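Local coordinates for protein CRISPR-associated endonuclease/helicase Cas3 (Thermus thermophilus HB8, PDB 3SK9) that cuts single-stranded DNA with its N-terminal metal-dependent HD nuclease domain, the part present here, as the nuclease-helicase of CRISPR antiviral defence, at residues Leu76-Gln84 with Glu162-Leu173. Sequence-based numbering, arbitrary orientation.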
ATOM      1  N   LEU A  76       4.855   2.221   3.870  1.00 19.15           N
ATOM      2  CA  LEU A  76       4.825   2.616   5.267  1.00 17.92           C
ATOM      3  C   LEU A  76       6.242   2.541   5.904  1.00 22.01           C
ATOM      4  O   LEU A  76       6.583   3.314   6.822  1.00 22.46           O
ATOM      5  CB  LEU A  76       3.848   1.729   6.048  1.00 17.70           C
ATOM      6  CG  LEU A  76       3.756   2.115   7.521  1.00 20.29           C
ATOM      7  CD1 LEU A  76       3.170   3.526   7.617  1.00 22.76           C
ATOM      8  CD2 LEU A  76       2.868   1.089   8.304  1.00 22.63           C
ATOM      9  N   GLY A  77       7.083   1.657   5.371  1.00 19.02           N
ATOM     10  CA  GLY A  77       8.472   1.550   5.822  1.00 21.69           C
ATOM     11  C   GLY A  77       9.284   2.855   5.742  1.00 19.98           C
ATOM     12  O   GLY A  77      10.307   2.980   6.410  1.00 22.47           O
ATOM     13  N   LYS A  78       8.830   3.814   4.925  1.00 21.25           N
ATOM     14  CA  LYS A  78       9.521   5.128   4.814  1.00 21.30           C
ATOM     15  C   LYS A  78       9.310   6.020   6.024  1.00 20.66           C
ATOM     16  O   LYS A  78       9.990   7.052   6.173  1.00 22.78           O
ATOM     17  CB  LYS A  78       9.096   5.865   3.541  1.00 22.54           C
ATOM     18  CG  LYS A  78       9.661   5.219   2.291  1.00 25.52           C
ATOM     19  CD  LYS A  78       9.451   6.099   1.074  1.00 33.65           C
ATOM     20  CE  LYS A  78       9.825   5.399  -0.218  1.00 38.36           C
ATOM     21  NZ  LYS A  78       8.963   5.870  -1.337  1.00 46.12           N
ATOM     22  N   ALA A  79       8.380   5.624   6.882  1.00 20.94           N
ATOM     23  CA  ALA A  79       8.053   6.389   8.086  1.00 23.45           C
ATOM     24  C   ALA A  79       9.036   6.019   9.205  1.00 24.80           C
ATOM     25  O   ALA A  79       8.647   5.501  10.248  1.00 22.51           O
ATOM     26  CB  ALA A  79       6.631   6.112   8.528  1.00 24.89           C
ATOM     27  N   SER A  80      10.293   6.375   8.958  1.00 26.47           N
ATOM     28  CA  SER A  80      11.409   6.088   9.852  1.00 24.70           C
ATOM     29  C   SER A  80      12.509   7.133   9.574  1.00 31.47           C
ATOM     30  O   SER A  80      12.658   7.583   8.443  1.00 26.85           O
ATOM     31  CB  SER A  80      11.926   4.687   9.523  1.00 24.00           C
ATOM     32  OG  SER A  80      13.189   4.472  10.173  1.00 38.76           O
ATOM     33  N   PRO A  81      13.315   7.492  10.588  1.00 28.62           N
ATOM     34  CA  PRO A  81      14.316   8.551  10.349  1.00 29.14           C
ATOM     35  C   PRO A  81      15.321   8.147   9.263  1.00 35.57           C
ATOM     36  O   PRO A  81      15.833   8.994   8.562  1.00 36.17           O
ATOM     37  CB  PRO A  81      15.057   8.681  11.697  1.00 34.80           C
ATOM     38  CG  PRO A  81      14.245   7.994  12.716  1.00 37.07           C
ATOM     39  CD  PRO A  81      13.222   7.080  11.995  1.00 26.21           C
ATOM     40  N   VAL A  82      15.595   6.851   9.140  1.00 32.57           N
ATOM     41  CA  VAL A  82      16.482   6.321   8.122  1.00 30.25           C
ATOM     42  C   VAL A  82      16.147   6.819   6.690  1.00 34.82           C
ATOM     43  O   VAL A  82      17.041   7.034   5.864  1.00 39.01           O
ATOM     44  CB  VAL A  82      16.406   4.772   8.145  1.00 35.78           C
ATOM     45  CG1 VAL A  82      16.977   4.195   6.897  1.00 41.54           C
ATOM     46  CG2 VAL A  82      17.115   4.235   9.378  1.00 44.25           C
ATOM     47  N   PHE A  83      14.872   7.003   6.392  1.00 26.26           N
ATOM     48  CA  PHE A  83      14.455   7.435   5.038  1.00 25.02           C
ATOM     49  C   PHE A  83      13.995   8.916   4.945  1.00 33.94           C
ATOM     50  O   PHE A  83      13.399   9.310   3.951  1.00 33.94           O
ATOM     51  CB  PHE A  83      13.333   6.511   4.530  1.00 26.06           C
ATOM     52  CG  PHE A  83      13.701   5.055   4.572  1.00 27.19           C
ATOM     53  CD1 PHE A  83      13.226   4.236   5.586  1.00 24.02           C
ATOM     54  CD2 PHE A  83      14.582   4.524   3.629  1.00 28.53           C
ATOM     55  CE1 PHE A  83      13.590   2.908   5.641  1.00 27.26           C
ATOM     56  CE2 PHE A  83      14.970   3.197   3.677  1.00 29.48           C
ATOM     57  CZ  PHE A  83      14.481   2.380   4.686  1.00 26.66           C
ATOM     58  N   GLN A  84      14.274   9.726   5.969  1.00 24.52           N
ATOM     59  CA  GLN A  84      13.796  11.084   5.984  1.00 24.73           C
ATOM     60  C   GLN A  84      15.007  11.979   6.274  1.00 32.52           C
ATOM     61  O   GLN A  84      16.055  11.492   6.692  1.00 35.72           O
ATOM     62  CB  GLN A  84      12.731  11.232   7.068  1.00 25.16           C
ATOM     63  CG  GLN A  84      11.509  10.302   6.849  1.00 24.39           C
ATOM     64  CD  GLN A  84      10.706  10.690   5.604  1.00 23.51           C
ATOM     65  OE1 GLN A  84      10.700  11.858   5.208  1.00 24.82           O
ATOM     66  NE2 GLN A  84      10.009   9.707   4.990  1.00 22.71           N
ATOM     67  N   GLU A 162      15.558   4.954  17.462  1.00 44.64           N
ATOM     68  CA  GLU A 162      14.708   6.052  16.976  1.00 43.98           C
ATOM     69  C   GLU A 162      13.866   6.649  18.109  1.00 38.60           C
ATOM     70  O   GLU A 162      13.543   5.974  19.110  1.00 32.49           O
ATOM     71  CB  GLU A 162      13.779   5.583  15.837  1.00 42.98           C
ATOM     72  CG  GLU A 162      12.774   4.596  16.305  1.00 34.72           C
ATOM     73  CD  GLU A 162      11.813   4.082  15.212  1.00 38.23           C
ATOM     74  OE1 GLU A 162      10.854   3.411  15.624  1.00 31.84           O
ATOM     75  OE2 GLU A 162      11.993   4.344  13.988  1.00 33.91           O
ATOM     76  N   ASP A 163      13.506   7.914  17.937  1.00 34.85           N
ATOM     77  CA  ASP A 163      12.554   8.574  18.818  1.00 39.78           C
ATOM     78  C   ASP A 163      11.273   7.747  18.850  1.00 32.97           C
ATOM     79  O   ASP A 163      10.792   7.344  17.800  1.00 26.37           O
ATOM     80  CB  ASP A 163      12.267   9.972  18.290  1.00 46.84           C
ATOM     81  CG  ASP A 163      11.540  10.838  19.288  1.00 51.05           C
ATOM     82  OD1 ASP A 163      11.976  11.982  19.502  1.00 62.11           O
ATOM     83  OD2 ASP A 163      10.538  10.380  19.860  1.00 32.20           O
ATOM     84  N   PRO A 164      10.750   7.455  20.041  1.00 33.49           N
ATOM     85  CA  PRO A 164       9.525   6.648  20.244  1.00 34.67           C
ATOM     86  C   PRO A 164       8.262   7.181  19.539  1.00 30.25           C
ATOM     87  O   PRO A 164       7.336   6.417  19.223  1.00 30.87           O
ATOM     88  CB  PRO A 164       9.335   6.680  21.764  1.00 47.26           C
ATOM     89  CG  PRO A 164      10.682   6.948  22.307  1.00 54.76           C
ATOM     90  CD  PRO A 164      11.397   7.802  21.320  1.00 48.38           C
ATOM     91  N   LEU A 165       8.206   8.483  19.323  1.00 30.44           N
ATOM     92  CA  LEU A 165       7.088   9.111  18.605  1.00 27.19           C
ATOM     93  C   LEU A 165       6.894   8.510  17.184  1.00 28.25           C
ATOM     94  O   LEU A 165       5.780   8.470  16.661  1.00 27.95           O
ATOM     95  CB  LEU A 165       7.325  10.614  18.476  1.00 32.26           C
ATOM     96  CG  LEU A 165       6.075  11.484  18.276  1.00 45.17           C
ATOM     97  CD1 LEU A 165       5.150  11.335  19.455  1.00 49.55           C
ATOM     98  CD2 LEU A 165       6.461  12.952  18.069  1.00 49.17           C
ATOM     99  N   TRP A 166       7.979   8.053  16.571  1.00 26.86           N
ATOM    100  CA  TRP A 166       7.890   7.395  15.253  1.00 26.19           C
ATOM    101  C   TRP A 166       6.956   6.165  15.272  1.00 24.59           C
ATOM    102  O   TRP A 166       6.247   5.915  14.302  1.00 25.68           O
ATOM    103  CB  TRP A 166       9.286   7.001  14.728  1.00 28.62           C
ATOM    104  CG  TRP A 166      10.064   8.156  14.134  1.00 33.90           C
ATOM    105  CD1 TRP A 166      11.121   8.822  14.694  1.00 37.18           C
ATOM    106  CD2 TRP A 166       9.813   8.791  12.873  1.00 29.63           C
ATOM    107  NE1 TRP A 166      11.548   9.824  13.844  1.00 33.63           N
ATOM    108  CE2 TRP A 166      10.764   9.813  12.719  1.00 35.59           C
ATOM    109  CE3 TRP A 166       8.891   8.568  11.844  1.00 30.64           C
ATOM    110  CZ2 TRP A 166      10.815  10.613  11.583  1.00 37.89           C
ATOM    111  CZ3 TRP A 166       8.953   9.376  10.704  1.00 32.92           C
ATOM    112  CH2 TRP A 166       9.891  10.376  10.593  1.00 33.35           C
ATOM    113  N   LYS A 167       6.968   5.384  16.352  1.00 24.01           N
ATOM    114  CA  LYS A 167       6.115   4.197  16.399  1.00 29.29           C
ATOM    115  C   LYS A 167       4.665   4.653  16.433  1.00 25.81           C
ATOM    116  O   LYS A 167       3.778   4.032  15.841  1.00 26.01           O
ATOM    117  CB  LYS A 167       6.424   3.334  17.627  1.00 38.86           C
ATOM    118  CG  LYS A 167       7.851   2.799  17.659  1.00 51.08           C
ATOM    119  CD  LYS A 167       8.214   2.250  19.046  1.00 58.24           C
ATOM    120  CE  LYS A 167       9.508   1.428  19.002  1.00 59.42           C
ATOM    121  NZ  LYS A 167      10.660   2.140  18.373  1.00 49.60           N
ATOM    122  N   GLU A 168       4.418   5.746  17.131  1.00 23.42           N
ATOM    123  CA  GLU A 168       3.045   6.275  17.201  1.00 23.88           C
ATOM    124  C   GLU A 168       2.604   6.855  15.829  1.00 21.54           C
ATOM    125  O   GLU A 168       1.470   6.607  15.387  1.00 24.61           O
ATOM    126  CB  GLU A 168       2.927   7.309  18.312  1.00 36.97           C
ATOM    127  CG  GLU A 168       3.028   6.679  19.700  1.00 43.88           C
ATOM    128  CD  GLU A 168       3.182   7.715  20.803  1.00 75.72           C
ATOM    129  OE1 GLU A 168       2.164   8.221  21.318  1.00 82.70           O
ATOM    130  OE2 GLU A 168       4.335   8.034  21.158  1.00 89.14           O
ATOM    131  N   ALA A 169       3.490   7.619  15.178  1.00 20.47           N
ATOM    132  CA  ALA A 169       3.229   8.229  13.865  1.00 25.90           C
ATOM    133  C   ALA A 169       2.855   7.171  12.815  1.00 24.75           C
ATOM    134  O   ALA A 169       1.986   7.394  11.973  1.00 20.58           O
ATOM    135  CB  ALA A 169       4.457   9.029  13.365  1.00 22.04           C
ATOM    136  N   ARG A 170       3.523   6.025  12.858  1.00 21.62           N
ATOM    137  CA  ARG A 170       3.223   4.996  11.866  1.00 22.49           C
ATOM    138  C   ARG A 170       1.858   4.398  12.116  1.00 23.52           C
ATOM    139  O   ARG A 170       1.160   4.049  11.169  1.00 21.79           O
ATOM    140  CB  ARG A 170       4.348   3.934  11.740  1.00 29.04           C
ATOM    141  CG  ARG A 170       4.836   3.293  13.000  1.00 44.86           C
ATOM    142  CD  ARG A 170       6.081   2.408  12.732  1.00 33.46           C
ATOM    143  NE  ARG A 170       7.256   3.191  12.370  1.00 26.36           N
ATOM    144  CZ  ARG A 170       8.395   3.232  13.068  1.00 27.22           C
ATOM    145  NH1 ARG A 170       8.554   2.508  14.178  1.00 24.87           N
ATOM    146  NH2 ARG A 170       9.383   4.001  12.648  1.00 27.43           N
ATOM    147  N   ARG A 171       1.431   4.307  13.383  1.00 19.92           N
ATOM    148  CA  ARG A 171       0.081   3.801  13.619  1.00 20.65           C
ATOM    149  C   ARG A 171      -0.957   4.822  13.162  1.00 23.16           C
ATOM    150  O   ARG A 171      -2.011   4.464  12.581  1.00 19.01           O
ATOM    151  CB  ARG A 171      -0.086   3.440  15.096  1.00 19.40           C
ATOM    152  CG  ARG A 171       0.951   2.316  15.498  1.00 29.03           C
ATOM    153  CD  ARG A 171       1.131   2.009  17.016  1.00 47.00           C
ATOM    154  NE  ARG A 171       1.741   0.671  17.220  1.00 39.66           N
ATOM    155  CZ  ARG A 171       2.982   0.324  16.849  1.00 49.40           C
ATOM    156  NH1 ARG A 171       3.804   1.203  16.248  1.00 42.83           N
ATOM    157  NH2 ARG A 171       3.417  -0.916  17.062  1.00 43.95           N
ATOM    158  N   TRP A 172      -0.639   6.103  13.386  1.00 21.91           N
ATOM    159  CA  TRP A 172      -1.494   7.212  12.907  1.00 19.73           C
ATOM    160  C   TRP A 172      -1.702   7.157  11.391  1.00 19.19           C
ATOM    161  O   TRP A 172      -2.837   7.262  10.890  1.00 19.04           O
ATOM    162  CB  TRP A 172      -0.869   8.558  13.309  1.00 22.60           C
ATOM    163  CG  TRP A 172      -1.784   9.781  13.093  1.00 22.95           C
ATOM    164  CD1 TRP A 172      -2.553  10.432  14.037  1.00 27.28           C
ATOM    165  CD2 TRP A 172      -1.939  10.519  11.878  1.00 20.14           C
ATOM    166  NE1 TRP A 172      -3.221  11.491  13.458  1.00 27.79           N
ATOM    167  CE2 TRP A 172      -2.866  11.567  12.135  1.00 24.32           C
ATOM    168  CE3 TRP A 172      -1.418  10.374  10.587  1.00 21.95           C
ATOM    169  CZ2 TRP A 172      -3.263  12.473  11.144  1.00 25.30           C
ATOM    170  CZ3 TRP A 172      -1.803  11.272   9.606  1.00 23.81           C
ATOM    171  CH2 TRP A 172      -2.734  12.301   9.890  1.00 25.26           C
ATOM    172  N   LEU A 173      -0.625   6.913  10.658  1.00 19.27           N
ATOM    173  CA  LEU A 173      -0.739   6.861   9.198  1.00 18.82           C
ATOM    174  C   LEU A 173      -1.613   5.689   8.714  1.00 22.52           C
ATOM    175  O   LEU A 173      -2.461   5.833   7.821  1.00 19.53           O
ATOM    176  CB  LEU A 173       0.658   6.725   8.587  1.00 21.84           C
ATOM    177  CG  LEU A 173       1.483   8.007   8.563  1.00 21.09           C
ATOM    178  CD1 LEU A 173       2.884   7.694   8.272  1.00 21.85           C
ATOM    179  CD2 LEU A 173       0.926   9.040   7.529  1.00 20.75           C
TER
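Pro81 lies flat over one face of the Trp166 indole, its CD 3.6 Å from the centroid of the five-membered ring and 7° off the normal, a CH-pi contact suited to proline's rigid ring and polarised C-H groups. Ser80 CA lies over the same face, Asp163 O sits in plane at the indole edge, and Ala79 O and Gln84 CG approach Trp166 CE3 and CH2 obliquely. The Arg170 guanidinium has Trp166 O and Lys167 N over one face and is used at its edge: NH2 gives a nearly straight bond to Ala79 O (2.9 Å, 167°) in both the guanidinium and carbonyl planes, supplemented by a weak one from NE. A bend at chi3 (69°) helps to turn the group toward Glu162, which NH1 and NH2 grip end-on, fixing its rotation. Glu162 OE1 receives NH1 on its syn lone pair and Lys167 NZ on its anti one, probably favouring a charged carboxylate. Phe117 adds a cation-pi contact with Arg170. Farther along the helix, Leu173 CD1 meets the compact Ala79 CB at 4.1 Å, and Leu173 CB meets Leu76 CD1. The contact thus ties helix 165-181 to the loop directly following His74 and Asp75, the HD motif, which binds the divalent metal with His29 and Asp210 in this helical nuclease domain.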